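Local coordinates for protein rhodopsin (Rubrobacter xylanophilus, PDB 6KFQ) that uses a covalently bound retinal to absorb light and drive proton transport across the membrane, as a thermostable seven-helix microbial rhodopsin, at residues L4-G9 against L50-G55; I8-M13 against I44-Y49; P80-D85 against L207-F212; P179-I184 against F199-L204. All coordinates share one frame; numbering follows the deposited sequence.

Contact 1: residues L4-G9 against L50-G55. With MPG ([(Z)-octadec-9-enyl] (2R)-2,3-bis(oxidanyl)propanoate), chain Q.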
# COMPACT_ATOMS: atom_id res chain seq x y z
N LEU A 4 0.98 -13.96 -16.45
CA LEU A 4 2.40 -13.72 -16.28
C LEU A 4 2.65 -12.67 -15.21
O LEU A 4 3.47 -12.88 -14.30
CB LEU A 4 3.03 -13.28 -17.60
CG LEU A 4 4.46 -12.76 -17.46
CD1 LEU A 4 5.39 -13.78 -16.77
CD2 LEU A 4 4.99 -12.38 -18.82
N TRP A 5 1.96 -11.53 -15.29
CA TRP A 5 2.21 -10.47 -14.32
C TRP A 5 1.79 -10.88 -12.92
O TRP A 5 2.40 -10.44 -11.94
CB TRP A 5 1.48 -9.19 -14.75
CG TRP A 5 1.62 -8.91 -16.22
CD1 TRP A 5 0.60 -8.66 -17.10
CD2 TRP A 5 2.83 -8.85 -16.98
NE1 TRP A 5 1.12 -8.45 -18.36
CE2 TRP A 5 2.48 -8.57 -18.31
CE3 TRP A 5 4.18 -9.03 -16.66
CZ2 TRP A 5 3.43 -8.46 -19.32
CZ3 TRP A 5 5.12 -8.91 -17.67
CH2 TRP A 5 4.74 -8.63 -18.98
N LEU A 6 0.76 -11.72 -12.79
CA LEU A 6 0.36 -12.18 -11.46
C LEU A 6 1.40 -13.11 -10.85
O LEU A 6 1.63 -13.09 -9.64
CB LEU A 6 -1.01 -12.86 -11.54
CG LEU A 6 -2.16 -11.94 -11.97
CD1 LEU A 6 -3.41 -12.75 -12.30
CD2 LEU A 6 -2.45 -10.89 -10.90
N TRP A 7 2.04 -13.94 -11.68
CA TRP A 7 3.07 -14.83 -11.14
C TRP A 7 4.32 -14.05 -10.75
O TRP A 7 4.96 -14.34 -9.73
CB TRP A 7 3.42 -15.92 -12.15
CG TRP A 7 2.48 -17.07 -12.10
CD1 TRP A 7 1.64 -17.49 -13.09
CD2 TRP A 7 2.29 -17.98 -11.00
NE1 TRP A 7 0.93 -18.59 -12.67
CE2 TRP A 7 1.31 -18.91 -11.39
CE3 TRP A 7 2.83 -18.07 -9.72
CZ2 TRP A 7 0.87 -19.94 -10.56
CZ3 TRP A 7 2.40 -19.10 -8.89
CH2 TRP A 7 1.43 -20.02 -9.31
N ILE A 8 4.69 -13.05 -11.56
CA ILE A 8 5.80 -12.18 -11.19
C ILE A 8 5.48 -11.44 -9.90
O ILE A 8 6.33 -11.32 -9.01
CB ILE A 8 6.11 -11.20 -12.34
CG1 ILE A 8 6.74 -11.92 -13.52
CG2 ILE A 8 7.01 -10.05 -11.83
CD1 ILE A 8 6.78 -11.04 -14.77
N GLY A 9 4.26 -10.92 -9.78
CA GLY A 9 3.87 -10.29 -8.53
C GLY A 9 4.02 -11.21 -7.34
O GLY A 9 4.56 -10.82 -6.30
N LEU A 50 -0.82 -14.91 -5.27
CA LEU A 50 -0.93 -16.35 -5.52
C LEU A 50 -2.37 -16.74 -5.81
O LEU A 50 -2.64 -17.52 -6.73
CB LEU A 50 -0.39 -17.14 -4.32
CG LEU A 50 -0.28 -18.66 -4.47
CD1 LEU A 50 0.44 -19.04 -5.76
CD2 LEU A 50 0.44 -19.25 -3.26
N VAL A 51 -3.31 -16.19 -5.02
CA VAL A 51 -4.73 -16.46 -5.25
C VAL A 51 -5.13 -16.04 -6.66
O VAL A 51 -5.72 -16.83 -7.41
CB VAL A 51 -5.58 -15.75 -4.18
CG1 VAL A 51 -7.06 -15.82 -4.55
CG2 VAL A 51 -5.35 -16.40 -2.82
N MET A 52 -4.79 -14.81 -7.04
CA MET A 52 -5.13 -14.35 -8.39
C MET A 52 -4.38 -15.14 -9.46
O MET A 52 -4.94 -15.44 -10.52
CB MET A 52 -4.84 -12.86 -8.51
CG MET A 52 -5.67 -12.02 -7.54
SD MET A 52 -5.47 -10.27 -7.91
CE MET A 52 -3.89 -9.91 -7.14
N ALA A 53 -3.10 -15.47 -9.21
CA ALA A 53 -2.31 -16.19 -10.21
C ALA A 53 -2.88 -17.58 -10.49
O ALA A 53 -2.82 -18.06 -11.62
CB ALA A 53 -0.86 -16.32 -9.77
N THR A 54 -3.43 -18.23 -9.47
CA THR A 54 -4.00 -19.56 -9.64
C THR A 54 -5.47 -19.53 -10.07
O THR A 54 -6.12 -20.58 -10.09
CB THR A 54 -3.84 -20.38 -8.36
OG1 THR A 54 -4.44 -19.68 -7.26
CG2 THR A 54 -2.36 -20.60 -8.05
N GLY A 55 -6.00 -18.35 -10.40
CA GLY A 55 -7.33 -18.24 -10.96
C GLY A 55 -8.46 -18.07 -9.97
O GLY A 55 -9.62 -18.14 -10.38
C7 MPG Q . -2.81 -10.93 -24.20
C8 MPG Q . -2.51 -9.47 -24.38
C9 MPG Q . -1.06 -9.12 -24.19
C10 MPG Q . -0.61 -8.22 -23.35
C11 MPG Q . 0.81 -7.77 -23.19
C12 MPG Q . 0.99 -6.74 -22.11
C13 MPG Q . 2.40 -6.19 -22.00
C14 MPG Q . 2.59 -5.16 -20.90
C15 MPG Q . 3.97 -4.54 -20.85
C16 MPG Q . 5.08 -5.50 -20.50
C17 MPG Q . 6.45 -4.86 -20.42
C18 MPG Q . 7.53 -5.77 -19.90
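W7 lays its indole over the methyl of A53, a CH-pi contact with CB 3.8 Å from the centroid of the six-membered ring and 16° off its normal. Alanine is small enough to let the broad ring lie down on the helix end. The ring's far rim reaches two further groups: CZ3 lies 3.7 Å from L50 CD1, and CH2 meets T54 CG2. With chi1 at 56°, T54 keeps its hydroxyl near the carbonyls of L50 and V51 and turns its methyl to the ring.

Aliphatic contacts lie beside the indole. L6 CB rests 3.8 Å from A53 CA, while its CD2 crosses the M52 side chain at CB, 3.9 Å away.

W5 points elsewhere, with CH2 3.5 Å from lipid atom C16 of MPG; its NE1 hydrogen-bonds S195, and F199 meets it edge-to-face. An alanine at W5 would probably leave S195 without this donor and open a gap beside F199 and the lipid chain.

Helix 32-53 ends here in a Schellman motif, with G55 at positive phi as its C-prime residue, in a helix-end contact of the seven-helix opsin bundle.

Contact 2: residues I8-M13 against I44-Y49. With MPG ([(Z)-octadec-9-enyl] (2R)-2,3-bis(oxidanyl)propanoate), chain N.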
# COMPACT_ATOMS: atom_id res chain seq x y z
N ILE A 8 4.69 -13.05 -11.56
CA ILE A 8 5.80 -12.18 -11.19
C ILE A 8 5.48 -11.44 -9.90
O ILE A 8 6.33 -11.32 -9.01
CB ILE A 8 6.11 -11.20 -12.34
CG1 ILE A 8 6.74 -11.92 -13.52
CG2 ILE A 8 7.01 -10.05 -11.83
CD1 ILE A 8 6.78 -11.04 -14.77
N GLY A 9 4.26 -10.92 -9.78
CA GLY A 9 3.87 -10.29 -8.53
C GLY A 9 4.02 -11.21 -7.34
O GLY A 9 4.56 -10.82 -6.30
N PHE A 10 3.57 -12.45 -7.48
CA PHE A 10 3.71 -13.43 -6.40
C PHE A 10 5.18 -13.61 -6.02
O PHE A 10 5.54 -13.48 -4.84
CB PHE A 10 3.11 -14.77 -6.81
CG PHE A 10 3.44 -15.88 -5.85
CD1 PHE A 10 2.95 -15.84 -4.55
CD2 PHE A 10 4.23 -16.94 -6.24
CE1 PHE A 10 3.25 -16.85 -3.66
CE2 PHE A 10 4.54 -17.96 -5.35
CZ PHE A 10 4.05 -17.91 -4.05
N VAL A 11 6.02 -13.96 -6.99
CA VAL A 11 7.42 -14.24 -6.68
C VAL A 11 8.10 -13.01 -6.10
O VAL A 11 8.86 -13.09 -5.13
CB VAL A 11 8.13 -14.79 -7.93
CG1 VAL A 11 9.62 -14.97 -7.65
CG2 VAL A 11 7.50 -16.11 -8.34
N GLY A 12 7.83 -11.83 -6.67
CA GLY A 12 8.42 -10.62 -6.14
C GLY A 12 8.04 -10.37 -4.68
O GLY A 12 8.90 -10.03 -3.86
N MET A 13 6.76 -10.53 -4.36
CA MET A 13 6.33 -10.33 -2.97
C MET A 13 6.86 -11.44 -2.08
O MET A 13 7.22 -11.20 -0.92
CB MET A 13 4.80 -10.29 -2.90
CG MET A 13 4.17 -9.14 -3.64
SD MET A 13 4.66 -7.57 -2.92
CE MET A 13 3.67 -6.45 -3.91
N ILE A 44 1.18 -10.64 2.89
CA ILE A 44 -0.23 -10.57 2.50
C ILE A 44 -0.35 -10.36 1.00
O ILE A 44 -1.18 -10.99 0.33
CB ILE A 44 -0.95 -9.46 3.29
CG1 ILE A 44 -1.16 -9.89 4.75
CG2 ILE A 44 -2.29 -9.11 2.64
CD1 ILE A 44 -2.17 -11.01 4.91
N ALA A 45 0.47 -9.47 0.44
CA ALA A 45 0.46 -9.26 -1.00
C ALA A 45 0.85 -10.54 -1.75
O ALA A 45 0.27 -10.86 -2.79
CB ALA A 45 1.39 -8.11 -1.37
N ALA A 46 1.83 -11.29 -1.22
CA ALA A 46 2.19 -12.55 -1.86
C ALA A 46 1.00 -13.50 -1.92
O ALA A 46 0.76 -14.13 -2.95
CB ALA A 46 3.36 -13.21 -1.11
N ILE A 47 0.23 -13.58 -0.83
CA ILE A 47 -0.94 -14.46 -0.79
C ILE A 47 -1.98 -14.01 -1.81
O ILE A 47 -2.54 -14.82 -2.56
CB ILE A 47 -1.53 -14.51 0.63
CG1 ILE A 47 -0.55 -15.19 1.59
CG2 ILE A 47 -2.87 -15.23 0.63
CD1 ILE A 47 -0.96 -15.07 3.06
N ALA A 48 -2.26 -12.71 -1.87
CA ALA A 48 -3.24 -12.22 -2.83
C ALA A 48 -2.81 -12.53 -4.26
O ALA A 48 -3.62 -13.00 -5.07
CB ALA A 48 -3.45 -10.71 -2.67
N TYR A 49 -1.54 -12.29 -4.58
CA TYR A 49 -1.05 -12.56 -5.92
C TYR A 49 -1.10 -14.05 -6.25
O TYR A 49 -1.39 -14.43 -7.39
CB TYR A 49 0.36 -12.00 -6.10
CG TYR A 49 0.32 -10.59 -6.66
CD1 TYR A 49 0.43 -9.48 -5.82
CD2 TYR A 49 0.13 -10.37 -8.02
CE1 TYR A 49 0.38 -8.19 -6.34
CE2 TYR A 49 0.07 -9.09 -8.54
CZ TYR A 49 0.20 -8.00 -7.70
OH TYR A 49 0.13 -6.73 -8.22
C13 MPG N . -7.77 -12.39 -0.77
C14 MPG N . -6.42 -12.97 -0.46
C15 MPG N . -5.42 -11.97 0.08
C16 MPG N . -5.61 -11.60 1.53
C17 MPG N . -5.23 -12.68 2.50
C18 MPG N . -5.46 -12.31 3.94
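G9 and Y49 bring the two helices together: G9 CA sits over the tyrosine face, 4.0 Å from the ring centroid and 19° off its normal, as a CH-pi contact. Glycine is needed, because a beta carbon there would fall 2.4 Å from Y49 CD2. The helix axes approach to 8.0 Å and run almost antiparallel. Y49 CB packs 3.5 Å from F10 N. The tyrosine's chi1 of -92°, away from a staggered value, is consistent with a ring held between G9 and D205.

A second aromatic contact is weakly polar. F10, with CG anti to its backbone N, brings the edge of its ring to the helix carbonyl A46 O, which lies in the ring plane 3.2 Å from CD1. The slightly positive C-H rim of the phenyl faces the partial negative charge of the carbonyl oxygen.

The remaining contacts are aliphatic. M13 CB presses on A46, 3.7 Å from its CB, and a bend at chi2 (-64°) carries the thioether over A45, whose CB is 3.7 Å from SD. The unbranched, flexible methionine can follow the flat surface that two alanines leave. Away from this interface, A48 CB touches C15 of an MPG lipid.

Across the interface the chemistry is therefore mostly one of shape and dispersion, with the phenyl-carbonyl contact as a weakly polar addition, and small residues let the helices close up. The polar end of Y49 is satisfied elsewhere, its OH hydrogen-bonding D205 of helix 194-218, so that the ring packed on G9 also ties a third helix to this pair.

Contact 3: residues P80-D85 against L207-F212. With RET (retinal), chain R; MPG ([(Z)-octadec-9-enyl] (2R)-2,3-bis(oxidanyl)propanoate), chain K.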
# COMPACT_ATOMS: atom_id res chain seq x y z
N PRO A 80 -3.19 0.24 5.19
CA PRO A 80 -3.08 0.72 6.58
C PRO A 80 -1.73 0.41 7.21
O PRO A 80 -1.18 1.25 7.95
CB PRO A 80 -4.21 -0.02 7.31
CG PRO A 80 -5.20 -0.29 6.26
CD PRO A 80 -4.42 -0.56 5.00
N LEU A 81 -1.19 -0.78 6.95
CA LEU A 81 0.11 -1.15 7.52
C LEU A 81 1.22 -0.28 6.97
O LEU A 81 2.17 0.06 7.69
CB LEU A 81 0.40 -2.64 7.25
CG LEU A 81 -0.42 -3.69 8.01
CD1 LEU A 81 -0.12 -5.09 7.48
CD2 LEU A 81 -0.12 -3.62 9.49
N LEU A 82 1.15 0.08 5.68
CA LEU A 82 2.12 1.02 5.13
C LEU A 82 2.02 2.37 5.82
O LEU A 82 3.03 2.98 6.18
CB LEU A 82 1.91 1.18 3.62
CG LEU A 82 2.38 0.00 2.76
CD1 LEU A 82 1.78 0.11 1.39
CD2 LEU A 82 3.91 -0.07 2.68
N LEU A 83 0.80 2.87 6.01
CA LEU A 83 0.63 4.11 6.74
C LEU A 83 1.14 3.97 8.16
O LEU A 83 1.75 4.90 8.71
CB LEU A 83 -0.84 4.54 6.72
CG LEU A 83 -1.35 4.76 5.30
CD1 LEU A 83 -2.86 5.02 5.31
CD2 LEU A 83 -0.61 5.92 4.66
N LEU A 84 0.90 2.82 8.79
CA LEU A 84 1.40 2.57 10.14
C LEU A 84 2.92 2.66 10.19
O LEU A 84 3.48 3.29 11.09
CB LEU A 84 0.92 1.21 10.63
CG LEU A 84 1.28 0.89 12.09
CD1 LEU A 84 0.82 2.00 13.03
CD2 LEU A 84 0.68 -0.45 12.50
N ASP A 85 3.60 2.01 9.24
CA ASP A 85 5.05 2.18 9.14
C ASP A 85 5.43 3.66 9.12
O ASP A 85 6.38 4.08 9.80
CB ASP A 85 5.59 1.50 7.88
CG ASP A 85 6.04 0.07 8.12
OD1 ASP A 85 6.24 -0.33 9.28
OD2 ASP A 85 6.22 -0.65 7.12
N LEU A 207 6.97 -1.81 -6.15
CA LEU A 207 7.67 -0.62 -5.70
C LEU A 207 7.12 -0.13 -4.37
O LEU A 207 7.88 0.19 -3.45
CB LEU A 207 7.56 0.48 -6.77
CG LEU A 207 8.22 0.17 -8.11
CD1 LEU A 207 7.96 1.33 -9.08
CD2 LEU A 207 9.73 -0.08 -7.94
N ALA A 208 5.79 -0.05 -4.25
CA ALA A 208 5.16 0.50 -3.06
C ALA A 208 5.29 -0.39 -1.84
O ALA A 208 5.05 0.09 -0.71
CB ALA A 208 3.68 0.79 -3.35
N LYS A 209 5.67 -1.67 -2.01
CA LYS A 209 5.79 -2.61 -0.91
C LYS A 209 7.21 -3.14 -0.77
O LYS A 209 7.81 -3.00 0.31
CB LYS A 209 4.81 -3.78 -1.07
CG LYS A 209 3.32 -3.37 -0.95
CD LYS A 209 2.36 -4.56 -1.03
CE LYS A 209 0.92 -4.13 -0.73
NZ LYS A 209 0.25 -3.52 -1.92
N VAL A 210 7.77 -3.76 -1.81
CA VAL A 210 9.14 -4.26 -1.71
C VAL A 210 10.14 -3.12 -1.79
O VAL A 210 11.11 -3.09 -1.03
CB VAL A 210 9.40 -5.33 -2.78
CG1 VAL A 210 10.88 -5.77 -2.74
CG2 VAL A 210 8.49 -6.52 -2.57
N GLY A 211 9.92 -2.17 -2.70
CA GLY A 211 10.81 -1.02 -2.76
C GLY A 211 10.76 -0.20 -1.48
O GLY A 211 11.79 0.11 -0.88
N PHE A 212 9.54 0.16 -1.06
CA PHE A 212 9.32 0.79 0.24
C PHE A 212 10.03 0.02 1.36
O PHE A 212 10.83 0.59 2.10
CB PHE A 212 7.80 0.88 0.47
CG PHE A 212 7.36 1.56 1.75
CD1 PHE A 212 7.36 0.87 2.95
CD2 PHE A 212 6.83 2.85 1.71
CE1 PHE A 212 6.92 1.48 4.11
CE2 PHE A 212 6.36 3.46 2.88
CZ PHE A 212 6.41 2.78 4.07
C1 RET R . -8.59 3.09 -6.05
C2 RET R . -9.82 3.39 -6.92
C3 RET R . -10.72 4.49 -6.40
C4 RET R . -9.94 5.78 -6.20
C5 RET R . -8.58 5.58 -5.56
C6 RET R . -8.01 4.37 -5.41
C7 RET R . -6.70 4.27 -4.79
C8 RET R . -5.98 3.18 -4.41
C9 RET R . -4.67 3.11 -3.81
C10 RET R . -4.07 1.91 -3.70
C11 RET R . -2.78 1.62 -3.14
C12 RET R . -2.35 0.36 -3.07
C13 RET R . -1.10 -0.10 -2.52
C14 RET R . -0.88 -1.43 -2.43
C15 RET R . 0.27 -2.10 -1.88
C16 RET R . -9.03 2.10 -4.96
C17 RET R . -7.59 2.40 -6.99
C18 RET R . -8.04 6.85 -4.96
C19 RET R . -4.01 4.39 -3.36
C20 RET R . -0.11 0.93 -2.03
C15 MPG K . 13.67 0.89 -3.93
C16 MPG K . 13.38 1.75 -5.14
C17 MPG K . 11.98 2.30 -5.20
C18 MPG K . 11.71 3.11 -6.44
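This contact lies at the retinal attachment site of the opsin family, where K209 on helix 194-218 is joined through NZ to retinal C15 in the linkage that is a Schiff base throughout the family. Around the lysine the helix opens into a wider pi-type turn, in which F212 N hydrogen-bonds L207 O at 2.9 Å. The axes of the two segments come no nearer than 11.6 Å, so long side chains must span the space.

L82 does most of this. Its CD2 lies over one face of F212, 3.7 Å from the ring centroid and 17° off the normal, in a CH-pi contact, and also touches A208 O. Its other branch, CD1, reaches retinal methyl C20 at 4.0 Å. A forked leucine suits a place between chromophore and ring. F212, with CG anti to its backbone N (chi1 -178°), extends across to helix 70-90, where D85 OD2 lies 3.8 Å from CE1 near the ring plane; carboxylate and ring are only 14° apart in tilt.

An alanine at F212 would probably leave L82 CD2 without its aromatic bed and open a gap beside D85.

D85, which probably corresponds to the cytoplasmic proton donor of bacteriorhodopsin, is hydrogen-bonded through OD2 to T38 of helix 32-53. The chemistry implies that the carboxyl of D85 lies among largely apolar side chains, with T38 as its polar partner, L82 lying between it and the lysine-retinal linkage, and F212 flanking that leucine.

Contact 4: residues P179-I184 against F199-L204. With RET (retinal), chain R; MPG ([(Z)-octadec-9-enyl] (2R)-2,3-bis(oxidanyl)propanoate), chain Q.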
# COMPACT_ATOMS: atom_id res chain seq x y z
N PRO A 179 -5.26 5.26 -8.70
CA PRO A 179 -6.52 5.68 -9.34
C PRO A 179 -6.38 5.94 -10.83
O PRO A 179 -7.35 5.75 -11.58
CB PRO A 179 -6.91 6.96 -8.57
CG PRO A 179 -5.64 7.43 -7.93
CD PRO A 179 -4.91 6.14 -7.57
N ILE A 180 -5.20 6.37 -11.29
CA ILE A 180 -4.99 6.56 -12.72
C ILE A 180 -5.05 5.22 -13.44
O ILE A 180 -5.72 5.08 -14.48
CB ILE A 180 -3.65 7.27 -12.97
CG1 ILE A 180 -3.66 8.65 -12.32
CG2 ILE A 180 -3.34 7.35 -14.48
CD1 ILE A 180 -2.37 9.42 -12.48
N VAL A 181 -4.36 4.21 -12.92
CA VAL A 181 -4.42 2.88 -13.52
C VAL A 181 -5.87 2.38 -13.52
O VAL A 181 -6.36 1.86 -14.53
CB VAL A 181 -3.50 1.90 -12.77
CG1 VAL A 181 -3.72 0.50 -13.29
CG2 VAL A 181 -2.04 2.32 -12.93
N TRP A 182 -6.55 2.53 -12.38
CA TRP A 182 -7.96 2.17 -12.29
C TRP A 182 -8.76 2.83 -13.41
O TRP A 182 -9.57 2.18 -14.08
CB TRP A 182 -8.49 2.60 -10.92
CG TRP A 182 -9.79 2.01 -10.47
CD1 TRP A 182 -9.96 0.95 -9.62
CD2 TRP A 182 -11.11 2.49 -10.78
NE1 TRP A 182 -11.30 0.73 -9.40
CE2 TRP A 182 -12.03 1.65 -10.10
CE3 TRP A 182 -11.61 3.52 -11.58
CZ2 TRP A 182 -13.42 1.83 -10.19
CZ3 TRP A 182 -13.00 3.70 -11.66
CH2 TRP A 182 -13.88 2.86 -10.97
N LEU A 183 -8.50 4.12 -13.64
CA LEU A 183 -9.31 4.86 -14.61
C LEU A 183 -9.02 4.44 -16.05
O LEU A 183 -9.93 4.46 -16.88
CB LEU A 183 -9.07 6.36 -14.46
CG LEU A 183 -9.81 7.07 -13.33
CD1 LEU A 183 -9.35 8.51 -13.27
CD2 LEU A 183 -11.33 7.01 -13.52
N ILE A 184 -7.78 4.06 -16.37
CA ILE A 184 -7.51 3.63 -17.73
C ILE A 184 -7.80 2.15 -17.93
O ILE A 184 -7.99 1.72 -19.08
CB ILE A 184 -6.07 3.96 -18.16
CG1 ILE A 184 -5.06 3.17 -17.33
CG2 ILE A 184 -5.81 5.46 -18.05
CD1 ILE A 184 -3.63 3.43 -17.75
N PHE A 199 -0.39 -5.59 -15.24
CA PHE A 199 1.03 -5.26 -15.24
C PHE A 199 1.30 -3.98 -14.45
O PHE A 199 2.21 -3.93 -13.61
CB PHE A 199 1.52 -5.09 -16.69
CG PHE A 199 2.92 -4.55 -16.79
CD1 PHE A 199 4.01 -5.37 -16.53
CD2 PHE A 199 3.15 -3.23 -17.13
CE1 PHE A 199 5.30 -4.88 -16.61
CE2 PHE A 199 4.45 -2.73 -17.23
CZ PHE A 199 5.52 -3.57 -16.97
N LEU A 200 0.51 -2.94 -14.70
CA LEU A 200 0.76 -1.66 -14.04
C LEU A 200 0.62 -1.78 -12.53
O LEU A 200 1.48 -1.31 -11.78
CB LEU A 200 -0.18 -0.60 -14.60
CG LEU A 200 0.17 -0.23 -16.05
CD1 LEU A 200 -0.88 0.68 -16.66
CD2 LEU A 200 1.57 0.41 -16.11
N PHE A 201 -0.47 -2.41 -12.06
CA PHE A 201 -0.62 -2.59 -10.62
C PHE A 201 0.50 -3.45 -10.06
O PHE A 201 0.93 -3.24 -8.91
CB PHE A 201 -1.98 -3.24 -10.29
CG PHE A 201 -3.15 -2.30 -10.32
CD1 PHE A 201 -3.09 -1.04 -9.72
CD2 PHE A 201 -4.34 -2.70 -10.91
CE1 PHE A 201 -4.19 -0.20 -9.73
CE2 PHE A 201 -5.45 -1.85 -10.94
CZ PHE A 201 -5.37 -0.60 -10.35
N MET A 202 1.00 -4.42 -10.84
CA MET A 202 2.09 -5.25 -10.35
C MET A 202 3.35 -4.43 -10.13
O MET A 202 4.03 -4.58 -9.11
CB MET A 202 2.35 -6.41 -11.31
CG MET A 202 3.54 -7.30 -10.91
SD MET A 202 5.10 -6.70 -11.60
CE MET A 202 4.84 -6.97 -13.35
N VAL A 203 3.69 -3.55 -11.08
CA VAL A 203 4.88 -2.71 -10.91
C VAL A 203 4.70 -1.79 -9.72
O VAL A 203 5.59 -1.67 -8.86
CB VAL A 203 5.17 -1.92 -12.20
CG1 VAL A 203 6.34 -0.96 -11.97
CG2 VAL A 203 5.47 -2.85 -13.36
N LEU A 204 3.54 -1.12 -9.64
CA LEU A 204 3.26 -0.26 -8.50
C LEU A 204 3.34 -1.03 -7.19
O LEU A 204 3.97 -0.57 -6.22
CB LEU A 204 1.87 0.38 -8.66
CG LEU A 204 1.77 1.39 -9.80
CD1 LEU A 204 0.30 1.83 -10.01
CD2 LEU A 204 2.65 2.59 -9.49
C1 RET R . -8.59 3.09 -6.05
C2 RET R . -9.82 3.39 -6.92
C3 RET R . -10.72 4.49 -6.40
C4 RET R . -9.94 5.78 -6.20
C5 RET R . -8.58 5.58 -5.56
C6 RET R . -8.01 4.37 -5.41
C7 RET R . -6.70 4.27 -4.79
C8 RET R . -5.98 3.18 -4.41
C9 RET R . -4.67 3.11 -3.81
C10 RET R . -4.07 1.91 -3.70
C11 RET R . -2.78 1.62 -3.14
C12 RET R . -2.35 0.36 -3.07
C13 RET R . -1.10 -0.10 -2.52
C14 RET R . -0.88 -1.43 -2.43
C15 RET R . 0.27 -2.10 -1.88
C16 RET R . -9.03 2.10 -4.96
C17 RET R . -7.59 2.40 -6.99
C18 RET R . -8.04 6.85 -4.96
C19 RET R . -4.01 4.39 -3.36
C20 RET R . -0.11 0.93 -2.03
C7 MPG Q . -2.81 -10.93 -24.20
C8 MPG Q . -2.51 -9.47 -24.38
C9 MPG Q . -1.06 -9.12 -24.19
C10 MPG Q . -0.61 -8.22 -23.35
C11 MPG Q . 0.81 -7.77 -23.19
C12 MPG Q . 0.99 -6.74 -22.11
C13 MPG Q . 2.40 -6.19 -22.00
C14 MPG Q . 2.59 -5.16 -20.90
C15 MPG Q . 3.97 -4.54 -20.85
C16 MPG Q . 5.08 -5.50 -20.50
C17 MPG Q . 6.45 -4.86 -20.42
C18 MPG Q . 7.53 -5.77 -19.90
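Helices 158-184 and 194-218 run nearly antiparallel here, at 171° with axes 10.2 Å apart, and their backbones come nearest at V181 and L200. V181 fills the space between them. With CG1 anti to its backbone N (chi1 173°), that methyl stands over the centre of the F201 ring, a CH-pi contact of 3.6 Å to the centroid and 13° off the normal. The other methyl, CG2, meets L204 CD1 tip to tip at 3.8 Å and also touches L200 CB. Valine's two branches thus serve two different surfaces, one aromatic and one aliphatic. I184 adds a looser contact, its CD1 4.0 Å from L200 CD1.

Other residues of these segments serve the ligands. W182 offers an indole face to retinal C2, 3.6 Å from CD1, and P179 CB lies 3.7 Å from retinal C5. The proline also leaves helix 158-184 kinked, since its nitrogen has no hydrogen to give. F199 is sandwiched between MPG atom C16 and V203 CG2.

Beyond the pair, W182 stacks on F131 of helix 124-153, F201 meets W75 of helix 70-90 edge-to-face, and M202 touches I8 of helix 2-23.

In the fold
Contacts 1 and 2 join the same pair, helices 2-23 and 32-53, and share I8 and G9; contact 2 is buried, while contact 1, nearer the helix ends, is only partly buried. The centre of contact 3 lies about 5 Å from the centre of the chain, nearer than that of any other contact, and contact 4 uses the same helix 194-218 further out, both touching retinal. Interhelical spacing follows: glycine and alanines allow tight approach in contact 2, whereas contacts 3 and 4 are wide and bridged by leucine, valine and phenylalanine. CH-pi contacts recur in all four. M202 and K209 of helix 194-218 also touch the first pair, and MPG chain Q borders both contacts 1 and 4.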